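Local coordinates for UDP-N-acetylglucosamine--peptide N-acetylglucosaminyltransferase stabilizing protein GtfB (Streptococcus gordonii, PDB 5E9T), which pairs with the glycosyltransferase GtfA in a complex that attaches the first GlcNAc to the serine-rich repeat adhesin GspB, and is required for its O-glycosylation, at residues H293-I297 with S321-M327; D6-Q10 with E32-P38; D14-S18 with G273-D277. All blocks are in the same frame, centred on the assembly; numbering follows the deposited sequence.

Contact 1: residues H293-I297 with S321-M327; sequences HSDQI and SPKLLSM
Asp295 points its carboxylate at the start of the 321-327 segment, where OD1 faces the hydroxyl of Ser321. The Ser321 OG to Asp295 OD1 hydrogen bond is modelled implausibly short, so its exact length is doubtful, but a small hydroxyl suits a place facing a carboxylate oxygen. Lys323 passes beside the same carboxylate with its aliphatic stem: Asp295 OD2 lies 3.3 Å from Lys323 CD, whereas Lys323 NZ stays 4.2 Å from that oxygen, beyond a salt bridge. Two bends, at chi2 (-89°) and chi4 (82°), carry the lysine tip past the carboxylate to Gln296, with Lys323 CE 3.6 Å from Gln296 CB. A long, flexible residue can thus offer methylenes to one neighbour while its charge stays near another.

One step out, Ser294 OG donates to Asp295 OD1 over 3.1 Å, from above the carboxylate plane. Met327, a selenomethionine, rests on Leu300 and Asp301 of helix 300-306. These elements lie in what is probably the second Rossmann-like domain of a GT-B-like fold. The contact there joins the loop between strand 287-291 and helix 300-306 to the short helix 322-325, which follows strand 311-315.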
loop_
_atom_site.group_PDB
_atom_site.type_symbol
_atom_site.label_atom_id
_atom_site.label_comp_id
_atom_site.label_asym_id
_atom_site.label_seq_id
_atom_site.Cartn_x
_atom_site.Cartn_y
_atom_site.Cartn_z
ATOM N N HIS B 293 -29.387 -22.417 1.279
ATOM C CA HIS B 293 -28.526 -21.461 1.961
ATOM C C HIS B 293 -29.282 -20.252 2.497
ATOM O O HIS B 293 -29.039 -19.836 3.635
ATOM C CB HIS B 293 -27.377 -21.054 1.048
ATOM C CG HIS B 293 -26.252 -22.035 1.082
ATOM N ND1 HIS B 293 -25.832 -22.736 -0.027
ATOM C CD2 HIS B 293 -25.500 -22.480 2.117
ATOM C CE1 HIS B 293 -24.847 -23.547 0.317
ATOM N NE2 HIS B 293 -24.626 -23.410 1.612
ATOM N N SER B 294 -30.200 -19.683 1.723
ATOM C CA SER B 294 -31.128 -18.718 2.298
ATOM C C SER B 294 -32.266 -18.487 1.324
ATOM O O SER B 294 -32.262 -18.973 0.188
ATOM C CB SER B 294 -30.469 -17.385 2.658
ATOM O OG SER B 294 -31.261 -16.707 3.624
ATOM N N ASP B 295 -33.210 -17.678 1.771
ATOM C CA ASP B 295 -34.524 -17.713 1.207
ATOM C C ASP B 295 -34.655 -16.696 0.038
ATOM O O ASP B 295 -33.764 -15.889 -0.185
ATOM C CB ASP B 295 -35.523 -17.469 2.360
ATOM C CG ASP B 295 -35.153 -16.290 3.213
ATOM O OD1 ASP B 295 -34.342 -16.451 4.148
ATOM O OD2 ASP B 295 -35.691 -15.198 2.957
ATOM N N GLN B 296 -35.764 -16.760 -0.700
ATOM C CA GLN B 296 -36.724 -17.803 -0.391
ATOM C C GLN B 296 -36.936 -18.865 -1.435
ATOM O O GLN B 296 -36.919 -18.643 -2.653
ATOM C CB GLN B 296 -38.059 -17.184 0.002
ATOM C CG GLN B 296 -38.858 -18.109 0.914
ATOM C CD GLN B 296 -40.275 -18.186 0.534
ATOM O OE1 GLN B 296 -40.648 -17.964 -0.619
ATOM N NE2 GLN B 296 -41.108 -18.537 1.485
ATOM N N ILE B 297 -37.145 -20.052 -0.873
ATOM C CA ILE B 297 -37.521 -21.255 -1.584
ATOM C C ILE B 297 -38.686 -20.868 -2.478
ATOM O O ILE B 297 -39.704 -20.360 -1.994
ATOM C CB ILE B 297 -37.929 -22.350 -0.580
ATOM C CG1 ILE B 297 -36.747 -22.784 0.302
ATOM C CG2 ILE B 297 -38.620 -23.469 -1.284
ATOM C CD1 ILE B 297 -36.578 -21.941 1.563
ATOM N N SER B 321 -33.396 -16.273 7.903
ATOM C CA SER B 321 -33.999 -14.944 7.987
ATOM C C SER B 321 -35.435 -15.052 8.498
ATOM O O SER B 321 -36.171 -15.946 8.080
ATOM C CB SER B 321 -34.000 -14.271 6.611
ATOM O OG SER B 321 -34.963 -14.888 5.766
ATOM N N PRO B 322 -35.893 -14.121 9.341
ATOM C CA PRO B 322 -37.302 -14.181 9.769
ATOM C C PRO B 322 -38.289 -14.215 8.602
ATOM O O PRO B 322 -39.457 -14.561 8.816
ATOM C CB PRO B 322 -37.467 -12.925 10.633
ATOM C CG PRO B 322 -36.114 -12.740 11.245
ATOM C CD PRO B 322 -35.133 -13.123 10.125
ATOM N N LYS B 323 -37.846 -13.896 7.379
ATOM C CA LYS B 323 -38.667 -14.128 6.193
ATOM C C LYS B 323 -39.097 -15.590 6.085
ATOM O O LYS B 323 -40.266 -15.875 5.791
ATOM C CB LYS B 323 -37.903 -13.690 4.938
ATOM C CG LYS B 323 -38.754 -13.427 3.693
ATOM C CD LYS B 323 -38.952 -14.683 2.856
ATOM C CE LYS B 323 -39.696 -14.380 1.561
ATOM N NZ LYS B 323 -38.789 -13.842 0.505
ATOM N N LEU B 324 -38.166 -16.539 6.267
ATOM C CA LEU B 324 -38.594 -17.939 6.318
ATOM C C LEU B 324 -39.044 -18.363 7.711
ATOM O O LEU B 324 -39.936 -19.210 7.828
ATOM C CB LEU B 324 -37.508 -18.904 5.823
ATOM C CG LEU B 324 -36.536 -19.494 6.830
ATOM C CD1 LEU B 324 -35.779 -20.648 6.224
ATOM C CD2 LEU B 324 -35.641 -18.394 6.985
ATOM N N LEU B 325 -38.441 -17.815 8.777
ATOM C CA LEU B 325 -38.838 -18.192 10.135
ATOM C C LEU B 325 -40.309 -17.854 10.337
ATOM O O LEU B 325 -40.942 -18.299 11.299
ATOM C CB LEU B 325 -37.967 -17.505 11.197
ATOM C CG LEU B 325 -36.678 -18.205 11.658
ATOM C CD1 LEU B 325 -35.899 -17.361 12.667
ATOM C CD2 LEU B 325 -36.986 -19.573 12.249
ATOM N N SER B 326 -40.846 -17.063 9.407
ATOM C CA SER B 326 -42.278 -16.806 9.340
ATOM C C SER B 326 -43.071 -18.050 8.957
ATOM O O SER B 326 -44.231 -18.186 9.362
ATOM C CB SER B 326 -42.544 -15.684 8.336
ATOM O OG SER B 326 -41.919 -14.478 8.741
HETATM N N MSE B 327 -42.485 -18.965 8.192
HETATM C CA MSE B 327 -43.284 -20.048 7.616
HETATM C C MSE B 327 -43.445 -21.258 8.530
HETATM O O MSE B 327 -44.318 -22.100 8.308
HETATM C CB MSE B 327 -42.695 -20.463 6.274
HETATM C CG MSE B 327 -42.743 -19.326 5.292
HETATM SE SE MSE B 327 -44.171 -19.577 4.036
HETATM C CE MSE B 327 -43.324 -20.985 3.081
#

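Contact 2: residues D6-Q10 with E32-P38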
loop_
_atom_site.group_PDB
_atom_site.type_symbol
_atom_site.label_atom_id
_atom_site.label_comp_id
_atom_site.label_asym_id
_atom_site.label_seq_id
_atom_site.Cartn_x
_atom_site.Cartn_y
_atom_site.Cartn_z
ATOM N N ASP B 6 -8.161 -37.549 -17.232
ATOM C CA ASP B 6 -7.661 -36.180 -17.232
ATOM C C ASP B 6 -7.878 -35.526 -15.875
ATOM O O ASP B 6 -6.922 -35.144 -15.191
ATOM C CB ASP B 6 -8.332 -35.373 -18.342
ATOM C CG ASP B 6 -7.735 -35.658 -19.702
ATOM O OD1 ASP B 6 -6.589 -35.224 -19.943
ATOM O OD2 ASP B 6 -8.408 -36.310 -20.529
ATOM N N TYR B 7 -9.132 -35.405 -15.463
ATOM C CA TYR B 7 -9.490 -34.760 -14.212
ATOM C C TYR B 7 -10.104 -35.764 -13.254
ATOM O O TYR B 7 -10.596 -36.822 -13.653
ATOM C CB TYR B 7 -10.480 -33.621 -14.449
ATOM C CG TYR B 7 -9.949 -32.582 -15.387
ATOM C CD1 TYR B 7 -8.700 -32.018 -15.179
ATOM C CD2 TYR B 7 -10.680 -32.176 -16.491
ATOM C CE1 TYR B 7 -8.200 -31.069 -16.035
ATOM C CE2 TYR B 7 -10.186 -31.226 -17.355
ATOM C CZ TYR B 7 -8.946 -30.675 -17.122
ATOM O OH TYR B 7 -8.443 -29.727 -17.979
ATOM N N TYR B 8 -10.048 -35.426 -11.974
ATOM C CA TYR B 8 -10.842 -36.111 -10.971
ATOM C C TYR B 8 -12.076 -35.277 -10.660
ATOM O O TYR B 8 -11.968 -34.087 -10.348
ATOM C CB TYR B 8 -10.057 -36.369 -9.689
ATOM C CG TYR B 8 -10.954 -36.959 -8.634
ATOM C CD1 TYR B 8 -11.587 -38.175 -8.850
ATOM C CD2 TYR B 8 -11.206 -36.290 -7.448
ATOM C CE1 TYR B 8 -12.425 -38.717 -7.907
ATOM C CE2 TYR B 8 -12.046 -36.828 -6.493
ATOM C CZ TYR B 8 -12.653 -38.043 -6.727
ATOM O OH TYR B 8 -13.493 -38.586 -5.779
ATOM N N ASN B 9 -13.238 -35.907 -10.761
ATOM C CA ASN B 9 -14.528 -35.317 -10.425
ATOM C C ASN B 9 -15.503 -36.480 -10.299
ATOM O O ASN B 9 -15.112 -37.646 -10.422
ATOM C CB ASN B 9 -14.970 -34.290 -11.468
ATOM C CG ASN B 9 -14.992 -34.858 -12.867
ATOM O OD1 ASN B 9 -15.917 -35.576 -13.241
ATOM N ND2 ASN B 9 -13.966 -34.544 -13.649
ATOM N N GLN B 10 -16.775 -36.167 -10.051
ATOM C CA GLN B 10 -17.735 -37.243 -9.824
ATOM C C GLN B 10 -17.943 -38.083 -11.082
ATOM O O GLN B 10 -18.047 -39.312 -10.996
ATOM C CB GLN B 10 -19.068 -36.689 -9.322
ATOM C CG GLN B 10 -20.063 -37.779 -8.947
ATOM C CD GLN B 10 -19.895 -38.263 -7.520
ATOM O OE1 GLN B 10 -19.352 -39.341 -7.275
ATOM N NE2 GLN B 10 -20.381 -37.472 -6.569
ATOM N N GLU B 32 -4.445 -34.706 -13.768
ATOM C CA GLU B 32 -4.579 -33.472 -13.009
ATOM C C GLU B 32 -3.809 -33.568 -11.698
ATOM O O GLU B 32 -3.701 -34.636 -11.089
ATOM C CB GLU B 32 -6.065 -33.193 -12.755
ATOM C CG GLU B 32 -6.385 -32.118 -11.730
ATOM C CD GLU B 32 -7.792 -32.262 -11.173
ATOM O OE1 GLU B 32 -8.195 -33.407 -10.875
ATOM O OE2 GLU B 32 -8.499 -31.238 -11.039
ATOM N N ALA B 33 -3.306 -32.421 -11.248
ATOM C CA ALA B 33 -2.432 -32.289 -10.091
ATOM C C ALA B 33 -3.211 -32.299 -8.788
ATOM O O ALA B 33 -2.708 -31.820 -7.763
ATOM C CB ALA B 33 -1.585 -31.018 -10.202
ATOM N N ASN B 34 -4.456 -32.771 -8.857
ATOM C CA ASN B 34 -5.389 -32.762 -7.738
ATOM C C ASN B 34 -4.756 -33.283 -6.454
ATOM O O ASN B 34 -4.161 -34.365 -6.428
ATOM C CB ASN B 34 -6.596 -33.625 -8.109
ATOM C CG ASN B 34 -7.776 -33.403 -7.197
ATOM O OD1 ASN B 34 -7.671 -33.525 -5.976
ATOM N ND2 ASN B 34 -8.920 -33.081 -7.789
ATOM N N GLY B 35 -4.922 -32.508 -5.383
ATOM C CA GLY B 35 -4.337 -32.819 -4.098
ATOM C C GLY B 35 -5.206 -33.693 -3.220
ATOM O O GLY B 35 -4.703 -34.297 -2.268
ATOM N N PHE B 36 -6.504 -33.771 -3.500
ATOM C CA PHE B 36 -7.363 -34.699 -2.773
ATOM C C PHE B 36 -7.779 -35.777 -3.770
ATOM O O PHE B 36 -8.850 -35.705 -4.372
ATOM C CB PHE B 36 -8.592 -33.969 -2.208
ATOM C CG PHE B 36 -8.268 -32.780 -1.339
ATOM C CD1 PHE B 36 -7.739 -31.619 -1.879
ATOM C CD2 PHE B 36 -8.549 -32.811 0.016
ATOM C CE1 PHE B 36 -7.453 -30.532 -1.079
ATOM C CE2 PHE B 36 -8.272 -31.727 0.820
ATOM C CZ PHE B 36 -7.722 -30.586 0.272
ATOM N N LEU B 37 -7.049 -36.807 -3.804
ATOM C CA LEU B 37 -7.359 -37.986 -4.603
ATOM C C LEU B 37 -7.764 -39.135 -3.702
ATOM O O LEU B 37 -7.215 -39.280 -2.600
ATOM C CB LEU B 37 -6.197 -38.435 -5.485
ATOM C CG LEU B 37 -6.023 -37.617 -6.768
ATOM C CD1 LEU B 37 -4.819 -38.093 -7.559
ATOM C CD2 LEU B 37 -7.278 -37.644 -7.635
ATOM N N PRO B 38 -8.822 -39.871 -4.038
ATOM C CA PRO B 38 -9.058 -41.147 -3.352
ATOM C C PRO B 38 -7.792 -41.995 -3.356
ATOM O O PRO B 38 -7.045 -42.021 -4.336
ATOM C CB PRO B 38 -10.176 -41.793 -4.175
ATOM C CG PRO B 38 -10.859 -40.647 -4.849
ATOM C CD PRO B 38 -9.775 -39.654 -5.144
#
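Two hydrogen bonds tie Glu32 to the 6-10 segment, one through its backbone and one through its carboxylate. Glu32 N donates to Asp6 O at 2.9 Å. Tyr8 N reaches Glu32 OE1 at 3.0 Å with a nearly straight N-H (170°), coming from above the carboxylate plane. The extended glutamate chain spans the gap between its own backbone and Tyr8 N. On the opposite face of that plane Asn34 ND2 donates to the same OE1, so one oxygen is gripped by two donors. Asn34 is held in turn by an Asx turn, its OD1 accepting from Phe36 N at 2.7 Å.

The packing contacts gather round Tyr8. Its ring swings toward the 32-38 loop with CG opposite the backbone N (chi1 175°), and Pro38 lies over one face in a CH-pi contact, Pro38 CD sitting 3.9 Å from the Tyr8 ring centroid. The compact proline ring offers C-H groups, polarised beside the imide nitrogen at CD, to the aromatic face. Leu37 CD2 packs against Tyr8 CB at 3.7 Å, Asn34 ND2 sits at the ring edge, and Tyr8 OH bonds to Gln13. Tyr7 adds an edge contact, CD1 against Glu32 CB.

Both loops follow adjacent parallel strands of a Rossmann-like alpha/beta sheet, where strand 2-5, helix 10-21 and strand 28-30 form a beta-alpha-beta unit; Val30 lies against Tyr8 and Leu37.

Contact 3: residues D14-S18 with G273-D277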
loop_
_atom_site.group_PDB
_atom_site.type_symbol
_atom_site.label_atom_id
_atom_site.label_comp_id
_atom_site.label_asym_id
_atom_site.label_seq_id
_atom_site.Cartn_x
_atom_site.Cartn_y
_atom_site.Cartn_z
ATOM N N ASP B 14 -17.738 -41.977 -10.852
ATOM C CA ASP B 14 -18.801 -42.911 -11.213
ATOM C C ASP B 14 -18.314 -43.917 -12.246
ATOM O O ASP B 14 -18.502 -45.129 -12.088
ATOM C CB ASP B 14 -20.019 -42.148 -11.738
ATOM C CG ASP B 14 -20.762 -41.409 -10.644
ATOM O OD1 ASP B 14 -20.687 -41.845 -9.474
ATOM O OD2 ASP B 14 -21.426 -40.397 -10.952
ATOM N N LEU B 15 -17.687 -43.426 -13.316
ATOM C CA LEU B 15 -17.065 -44.319 -14.285
ATOM C C LEU B 15 -16.090 -45.264 -13.598
ATOM O O LEU B 15 -16.111 -46.478 -13.831
ATOM C CB LEU B 15 -16.361 -43.497 -15.367
ATOM C CG LEU B 15 -15.317 -44.204 -16.233
ATOM C CD1 LEU B 15 -15.900 -45.444 -16.875
ATOM C CD2 LEU B 15 -14.794 -43.259 -17.296
ATOM N N HIS B 16 -15.240 -44.725 -12.727
ATOM C CA HIS B 16 -14.260 -45.557 -12.040
ATOM C C HIS B 16 -14.933 -46.550 -11.099
ATOM O O HIS B 16 -14.570 -47.731 -11.066
ATOM C CB HIS B 16 -13.278 -44.678 -11.273
ATOM C CG HIS B 16 -12.375 -45.443 -10.362
ATOM N ND1 HIS B 16 -11.190 -46.001 -10.788
ATOM C CD2 HIS B 16 -12.488 -45.750 -9.048
ATOM C CE1 HIS B 16 -10.608 -46.616 -9.773
ATOM N NE2 HIS B 16 -11.375 -46.479 -8.707
ATOM N N ASP B 17 -15.909 -46.083 -10.313
ATOM C CA ASP B 17 -16.566 -46.960 -9.348
ATOM C C ASP B 17 -17.333 -48.075 -10.046
ATOM O O ASP B 17 -17.354 -49.216 -9.564
ATOM C CB ASP B 17 -17.496 -46.145 -8.446
ATOM C CG ASP B 17 -16.812 -45.676 -7.179
ATOM O OD1 ASP B 17 -15.590 -45.906 -7.041
ATOM O OD2 ASP B 17 -17.493 -45.077 -6.322
ATOM N N SER B 18 -17.960 -47.766 -11.179
ATOM C CA SER B 18 -18.661 -48.791 -11.940
ATOM C C SER B 18 -17.702 -49.884 -12.385
ATOM O O SER B 18 -17.890 -51.062 -12.060
ATOM C CB SER B 18 -19.351 -48.155 -13.146
ATOM O OG SER B 18 -20.439 -47.340 -12.764
ATOM N N GLY B 273 -23.768 -47.013 -19.305
ATOM C CA GLY B 273 -24.347 -46.192 -18.262
ATOM C C GLY B 273 -23.440 -46.278 -17.055
ATOM O O GLY B 273 -22.257 -46.583 -17.180
ATOM N N TYR B 274 -23.959 -45.931 -15.881
ATOM C CA TYR B 274 -23.199 -46.144 -14.654
ATOM C C TYR B 274 -23.987 -47.015 -13.680
ATOM O O TYR B 274 -25.223 -46.992 -13.660
ATOM C CB TYR B 274 -22.825 -44.813 -13.984
ATOM C CG TYR B 274 -22.227 -43.793 -14.929
ATOM C CD1 TYR B 274 -20.865 -43.781 -15.212
ATOM C CD2 TYR B 274 -23.032 -42.849 -15.546
ATOM C CE1 TYR B 274 -20.325 -42.846 -16.084
ATOM C CE2 TYR B 274 -22.503 -41.913 -16.417
ATOM C CZ TYR B 274 -21.150 -41.915 -16.682
ATOM O OH TYR B 274 -20.620 -40.986 -17.549
ATOM N N HIS B 275 -23.270 -47.782 -12.856
ATOM C CA HIS B 275 -23.919 -48.569 -11.812
ATOM C C HIS B 275 -23.754 -47.795 -10.515
ATOM O O HIS B 275 -22.686 -47.810 -9.896
ATOM C CB HIS B 275 -23.332 -49.973 -11.697
ATOM C CG HIS B 275 -23.863 -50.754 -10.531
ATOM N ND1 HIS B 275 -25.136 -51.283 -10.505
ATOM C CD2 HIS B 275 -23.296 -51.085 -9.345
ATOM C CE1 HIS B 275 -25.329 -51.911 -9.357
ATOM N NE2 HIS B 275 -24.227 -51.805 -8.636
ATOM N N TYR B 276 -24.833 -47.156 -10.085
ATOM C CA TYR B 276 -24.823 -46.447 -8.823
ATOM C C TYR B 276 -24.997 -47.440 -7.689
ATOM O O TYR B 276 -25.667 -48.468 -7.832
ATOM C CB TYR B 276 -25.939 -45.403 -8.769
ATOM C CG TYR B 276 -25.890 -44.376 -9.873
ATOM C CD1 TYR B 276 -26.693 -44.503 -10.997
ATOM C CD2 TYR B 276 -25.049 -43.277 -9.790
ATOM C CE1 TYR B 276 -26.659 -43.565 -12.008
ATOM C CE2 TYR B 276 -25.008 -42.334 -10.796
ATOM C CZ TYR B 276 -25.815 -42.484 -11.902
ATOM O OH TYR B 276 -25.782 -41.552 -12.911
ATOM N N ASP B 277 -24.381 -47.136 -6.560
ATOM C CA ASP B 277 -24.606 -47.903 -5.346
ATOM C C ASP B 277 -25.561 -47.072 -4.498
ATOM O O ASP B 277 -25.155 -46.100 -3.856
ATOM C CB ASP B 277 -23.281 -48.182 -4.642
ATOM C CG ASP B 277 -23.461 -48.700 -3.235
ATOM O OD1 ASP B 277 -24.318 -49.586 -3.029
ATOM O OD2 ASP B 277 -22.737 -48.224 -2.335
#
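Tyr274 brings its ring against helix 10-21, at a point where the chain leaves the first Rossmann-like domain of what is consistent with a GT-B fold; the 273-277 segment is part of the connection from strand 269-270 to strand 287-291 of the probable second domain. Followed outward, its CB lies 3.7 Å from Ser18 OG. The first torsion (chi1 -48°) sets CG beside the backbone N, and the ring atom CD1 then reaches the helix backbone between Asp14 and Leu15, 3.7 Å from Leu15 N. CE1 goes one step further and meets Leu15 CB at 4.1 Å. At the tip the hydroxyl is bonded to Gln221, so a tyrosine both supplies apolar ring surface to the helix and finds a polar partner beyond it.

Tyr276 sits further along. Tyr276 CE2 lies 4.1 Å from Asp14 OD2, the ring and carboxylate planes 78° apart, while its hydroxyl bonds to Ala429 O and its ring meets Phe371 edge-to-face. Asp14 itself makes a salt bridge to Arg368, in helix 366-372 of the probable second domain, so charge as well as packing crosses the junction.

Ser18 suits the closest point between helix and linker because its small hydroxyl can both accept and donate. His275 N donates to Ser18 OG at 2.9 Å (160° at the hydrogen), and Ser18 OG donates in turn to Asp14 O at 3.0 Å. That carbonyl also takes the helical bond from Ser18 N, which arrives from the opposite face of its plane.

In the fold
Contacts 2 and 3 share one run of chain: 6-10 leads into helix 10-21, which carries 14-18, and their centres lie about 17 Å apart. Contact 1 is remote, its centre about 36 Å from that of contact 2 and 37 Å from that of contact 3, in the other half of the molecule. Contact 3 is the buried one and joins segments 255 residues apart, using aromatic rings and one serine hydroxyl that both accepts and donates. Contact 2, partly buried, joins loops after adjacent strands through a CH-pi pair and a glutamate oxygen that accepts two hydrogen bonds. Contact 1, also partly buried but far from the chain's centre, relies on a carboxylate and a lysine stem.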